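Local coordinates for PGRP domain of peptidoglycan recognition protein 3 (Branchiostoma belcheri tsingtauense, PDB 4ZXM) that is a peptidoglycan recognition protein of the amidase type, which probably hydrolyses the bond between N-acetylmuramoyl and L-alanine residues in bacterial cell walls, at residues 94-97 and 98-102; 227-230 and 231-235. All coordinates share one frame; numbering follows the deposited sequence.

In the fold
Contacts 1 and 2 are both tight strand-to-helix turns, and they hang on the two outermost strands of the same mixed sheet: 95-96 at one edge and 226-230 at the other. They lie on opposite sides of the chain's centre, with their own centres about 26 Å apart and about 16 Å between nearest atoms, so neither touches the other. Contact 2 includes His-231, whose ring meets that of His-122 on strand 116-123; in zinc amidases of this family, histidines at such positions bind the metal, so this end of the sheet probably belongs to the active site. Contact 1 is structural packing at the far edge.

Contact 1 (94-97 and 98-102); sequences RIVS and KSEWG
Arg-94 reaches across to Glu-100 in a strand-to-helix turn, where strand 95-96 gives way to one short helical turn that ends in a Schellman motif at Gly-102. The two side chains cross at roughly a right angle, and NH1 of Arg-94 makes a salt bridge to OE1 of Glu-100 at 2.8 Å. That oxygen lies at the edge of the guanidinium, though the two planes are turned 50° apart. Next along, Val-96 sends CG1 to CB of Glu-100 at 3.6 Å and to CB of Trp-101 at 4.0 Å. Its carbonyl oxygen lies in the plane of the indole, at the ring's edge, 3.6 Å from Trp-101 CD1, while Trp-101 NE1 is bonded to Glu-169 O and the ring packs on helix 132-149. Glu-100 has CG anti to its own carbonyl carbon (chi1 -66°) and is extended beyond it, which brings OE2 back to the Ser-97 N at 3.0 Å, a side-chain-to-backbone bond across the turn. The N-H comes from above the carboxylate plane, 54° out of it. Ser-97 O then accepts Trp-101 N at 3.1 Å, closing the turn. Finally, the hydroxyls of Ser-97 and Ser-99 share a hydrogen bond, OG to OG, of 3.1 Å.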
loop_
_atom_site.group_PDB
_atom_site.type_symbol
_atom_site.label_atom_id
_atom_site.label_comp_id
_atom_site.label_asym_id
_atom_site.label_seq_id
_atom_site.Cartn_x
_atom_site.Cartn_y
_atom_site.Cartn_z
ATOM N N ARG A 94 -4.836 0.202 13.544
ATOM C CA ARG A 94 -3.671 0.852 14.105
ATOM C C ARG A 94 -2.572 0.947 13.058
ATOM O O ARG A 94 -2.154 -0.061 12.496
ATOM C CB ARG A 94 -3.161 0.096 15.327
ATOM C CG ARG A 94 -1.924 0.711 15.975
ATOM C CD ARG A 94 -2.155 2.144 16.453
ATOM N NE ARG A 94 -0.914 2.914 16.392
ATOM C CZ ARG A 94 -0.193 3.295 17.441
ATOM N NH1 ARG A 94 0.922 3.978 17.250
ATOM N NH2 ARG A 94 -0.575 3.010 18.678
ATOM N N ILE A 95 -2.116 2.171 12.817
ATOM C CA ILE A 95 -1.100 2.467 11.821
ATOM C C ILE A 95 0.234 2.773 12.486
ATOM O O ILE A 95 0.330 3.631 13.361
ATOM C CB ILE A 95 -1.505 3.685 10.981
ATOM C CG1 ILE A 95 -2.709 3.331 10.112
ATOM C CG2 ILE A 95 -0.344 4.164 10.115
ATOM C CD1 ILE A 95 -3.461 4.542 9.614
ATOM N N VAL A 96 1.261 2.071 12.038
ATOM C CA VAL A 96 2.603 2.265 12.520
ATOM C C VAL A 96 3.141 3.453 11.747
ATOM O O VAL A 96 3.268 3.385 10.529
ATOM C CB VAL A 96 3.467 1.022 12.230
ATOM C CG1 VAL A 96 4.876 1.203 12.771
ATOM C CG2 VAL A 96 2.819 -0.232 12.805
ATOM N N SER A 97 3.432 4.547 12.436
ATOM C CA SER A 97 3.904 5.763 11.767
ATOM C C SER A 97 5.348 5.606 11.308
ATOM O O SER A 97 6.034 4.680 11.709
ATOM C CB SER A 97 3.810 6.953 12.712
ATOM O OG SER A 97 4.646 6.745 13.840
ATOM N N LYS A 98 5.799 6.544 10.488
ATOM C CA LYS A 98 7.180 6.579 10.011
ATOM C C LYS A 98 8.185 6.455 11.158
ATOM O O LYS A 98 9.120 5.650 11.101
ATOM C CB LYS A 98 7.430 7.894 9.277
ATOM C CG LYS A 98 6.582 8.100 8.027
ATOM C CD LYS A 98 7.361 7.919 6.739
ATOM C CE LYS A 98 7.250 9.162 5.873
ATOM N NZ LYS A 98 7.976 8.990 4.586
ATOM N N SER A 99 7.984 7.253 12.201
ATOM C CA SER A 99 8.895 7.261 13.335
ATOM C C SER A 99 8.874 5.927 14.053
ATOM O O SER A 99 9.908 5.460 14.514
ATOM C CB SER A 99 8.523 8.366 14.309
ATOM O OG SER A 99 7.221 8.150 14.814
ATOM N N GLU A 100 7.702 5.308 14.133
ATOM C CA GLU A 100 7.565 4.016 14.810
ATOM C C GLU A 100 8.225 2.845 14.068
ATOM O O GLU A 100 8.599 1.864 14.698
ATOM C CB GLU A 100 6.094 3.713 15.090
ATOM C CG GLU A 100 5.481 4.673 16.101
ATOM C CD GLU A 100 3.959 4.618 16.173
ATOM O OE1 GLU A 100 3.393 5.337 17.022
ATOM O OE2 GLU A 100 3.319 3.877 15.396
ATOM N N TRP A 101 8.364 2.925 12.744
ATOM C CA TRP A 101 9.133 1.900 12.009
ATOM C C TRP A 101 10.525 2.382 11.609
ATOM O O TRP A 101 11.263 1.677 10.935
ATOM C CB TRP A 101 8.350 1.295 10.819
ATOM C CG TRP A 101 7.896 2.213 9.693
ATOM C CD1 TRP A 101 6.646 2.720 9.518
ATOM C CD2 TRP A 101 8.662 2.643 8.551
ATOM N NE1 TRP A 101 6.591 3.466 8.367
ATOM C CE2 TRP A 101 7.814 3.431 7.754
ATOM C CE3 TRP A 101 9.984 2.447 8.135
ATOM C CZ2 TRP A 101 8.240 4.023 6.566
ATOM C CZ3 TRP A 101 10.407 3.039 6.951
ATOM C CH2 TRP A 101 9.538 3.816 6.184
ATOM N N GLY A 102 10.884 3.578 12.055
ATOM C CA GLY A 102 12.230 4.083 11.881
ATOM C C GLY A 102 12.504 4.563 10.475
ATOM O O GLY A 102 13.629 4.452 9.995
#

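Contact 2 (227-230 and 231-235)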
loop_
_atom_site.group_PDB
_atom_site.type_symbol
_atom_site.label_atom_id
_atom_site.label_comp_id
_atom_site.label_asym_id
_atom_site.label_seq_id
_atom_site.Cartn_x
_atom_site.Cartn_y
_atom_site.Cartn_z
ATOM N N SER A 227 -13.129 3.458 -6.622
ATOM C CA SER A 227 -12.917 2.225 -7.372
ATOM C C SER A 227 -11.668 1.536 -6.841
ATOM O O SER A 227 -10.720 2.188 -6.401
ATOM C CB SER A 227 -12.732 2.510 -8.861
ATOM O OG SER A 227 -13.720 3.391 -9.345
ATOM N N LEU A 228 -11.665 0.213 -6.912
ATOM C CA LEU A 228 -10.554 -0.578 -6.424
ATOM C C LEU A 228 -9.936 -1.371 -7.572
ATOM O O LEU A 228 -10.641 -2.077 -8.297
ATOM C CB LEU A 228 -11.050 -1.511 -5.325
ATOM C CG LEU A 228 -10.057 -2.519 -4.762
ATOM C CD1 LEU A 228 -9.096 -1.815 -3.831
ATOM C CD2 LEU A 228 -10.801 -3.622 -4.032
ATOM N N TYR A 229 -8.618 -1.244 -7.723
ATOM C CA TYR A 229 -7.872 -1.948 -8.758
ATOM C C TYR A 229 -6.671 -2.676 -8.194
ATOM O O TYR A 229 -6.075 -2.237 -7.214
ATOM C CB TYR A 229 -7.342 -0.961 -9.779
ATOM C CG TYR A 229 -8.390 -0.141 -10.448
ATOM C CD1 TYR A 229 -9.019 -0.593 -11.602
ATOM C CD2 TYR A 229 -8.745 1.097 -9.946
ATOM C CE1 TYR A 229 -9.983 0.166 -12.238
ATOM C CE2 TYR A 229 -9.706 1.867 -10.573
ATOM C CZ TYR A 229 -10.321 1.396 -11.717
ATOM O OH TYR A 229 -11.279 2.156 -12.339
ATOM N N GLY A 230 -6.303 -3.781 -8.834
ATOM C CA GLY A 230 -4.996 -4.390 -8.627
ATOM C C GLY A 230 -4.006 -3.620 -9.473
ATOM O O GLY A 230 -4.407 -2.878 -10.366
ATOM N N HIS A 231 -2.715 -3.789 -9.206
ATOM C CA HIS A 231 -1.686 -3.083 -9.971
ATOM C C HIS A 231 -1.654 -3.492 -11.448
ATOM O O HIS A 231 -1.368 -2.661 -12.313
ATOM C CB HIS A 231 -0.308 -3.278 -9.342
ATOM C CG HIS A 231 0.773 -2.484 -10.006
ATOM N ND1 HIS A 231 2.063 -2.951 -10.140
ATOM C CD2 HIS A 231 0.752 -1.264 -10.592
ATOM C CE1 HIS A 231 2.792 -2.049 -10.771
ATOM N NE2 HIS A 231 2.021 -1.017 -11.056
ATOM N N ARG A 232 -1.948 -4.756 -11.746
ATOM C CA ARG A 232 -2.023 -5.193 -13.142
ATOM C C ARG A 232 -3.211 -4.557 -13.897
ATOM O O ARG A 232 -3.103 -4.287 -15.094
ATOM C CB ARG A 232 -2.087 -6.722 -13.235
ATOM C CG ARG A 232 -3.467 -7.300 -12.973
ATOM C CD ARG A 232 -3.422 -8.822 -12.847
ATOM N NE ARG A 232 -4.697 -9.370 -12.378
ATOM C CZ ARG A 232 -5.248 -9.090 -11.190
ATOM N NH1 ARG A 232 -4.653 -8.243 -10.345
ATOM N NH2 ARG A 232 -6.412 -9.637 -10.844
ATOM N N ASP A 233 -4.332 -4.331 -13.198
ATOM C CA ASP A 233 -5.563 -3.761 -13.797
ATOM C C ASP A 233 -5.326 -2.367 -14.364
ATOM O O ASP A 233 -5.695 -2.066 -15.500
ATOM C CB ASP A 233 -6.694 -3.626 -12.754
ATOM C CG ASP A 233 -7.242 -4.962 -12.260
ATOM O OD1 ASP A 233 -6.619 -6.018 -12.506
ATOM O OD2 ASP A 233 -8.308 -4.940 -11.600
ATOM N N VAL A 234 -4.727 -1.518 -13.534
ATOM C CA VAL A 234 -4.605 -0.088 -13.813
ATOM C C VAL A 234 -3.663 0.244 -14.984
ATOM O O VAL A 234 -4.062 0.973 -15.894
ATOM C CB VAL A 234 -4.223 0.711 -12.529
ATOM C CG1 VAL A 234 -2.890 0.267 -11.927
ATOM C CG2 VAL A 234 -4.190 2.201 -12.810
ATOM N N GLY A 235 -2.444 -0.300 -14.977
ATOM C CA GLY A 235 -1.414 0.074 -15.960
ATOM C C GLY A 235 -1.030 -1.064 -16.885
ATOM O O GLY A 235 -1.497 -2.190 -16.716
#
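Gly-230 O takes up two backbone N-H groups from the short helix 231-234, and Gly-230 itself is the N-cap of that helix. Both bonds are weak: Val-234 N lies 3.5 Å from Gly-230 O and approaches fairly straight, whereas Asp-233 N is nearer to Gly-230 O, at 3.2 Å, but badly bent. They accompany the turn of the chain out of the strand into the helix.

Side-chain packing across the bend is modest. The Tyr-229 ring presents its edge to Asp-233, with CD1 of Tyr-229 4.0 Å from CB of Asp-233, and the ring and carboxylate planes stand nearly perpendicular, 87° apart. The apolar pair is a loose touch, CB of Val-234 lying 4.5 Å from CB of Tyr-229. Separately, Val-234 rests its CG1 by the carbonyl oxygen of the glycine, 3.8 Å from Gly-230 O.

The polar end of Asp-233 turns back to the strand. With CG anti to the carbonyl carbon (chi1 -68°), its carboxylate lies beside the glycine's backbone nitrogen, Asp-233 OD2 being 3.6 Å from Gly-230 N. OD2 also has a weak hydrogen bond from beyond the turn, with Tyr-254 OH.

Strand 226-230 is the outermost counted strand on its side of the sheet, bonded to strand 116-123, while Leu-228 also makes backbone bonds with Arg-253 and Val-255 near the C-terminus. The helix after it begins with His-231, whose ring meets His-122 of strand 116-123, consistent with the zinc site of the family's amidases.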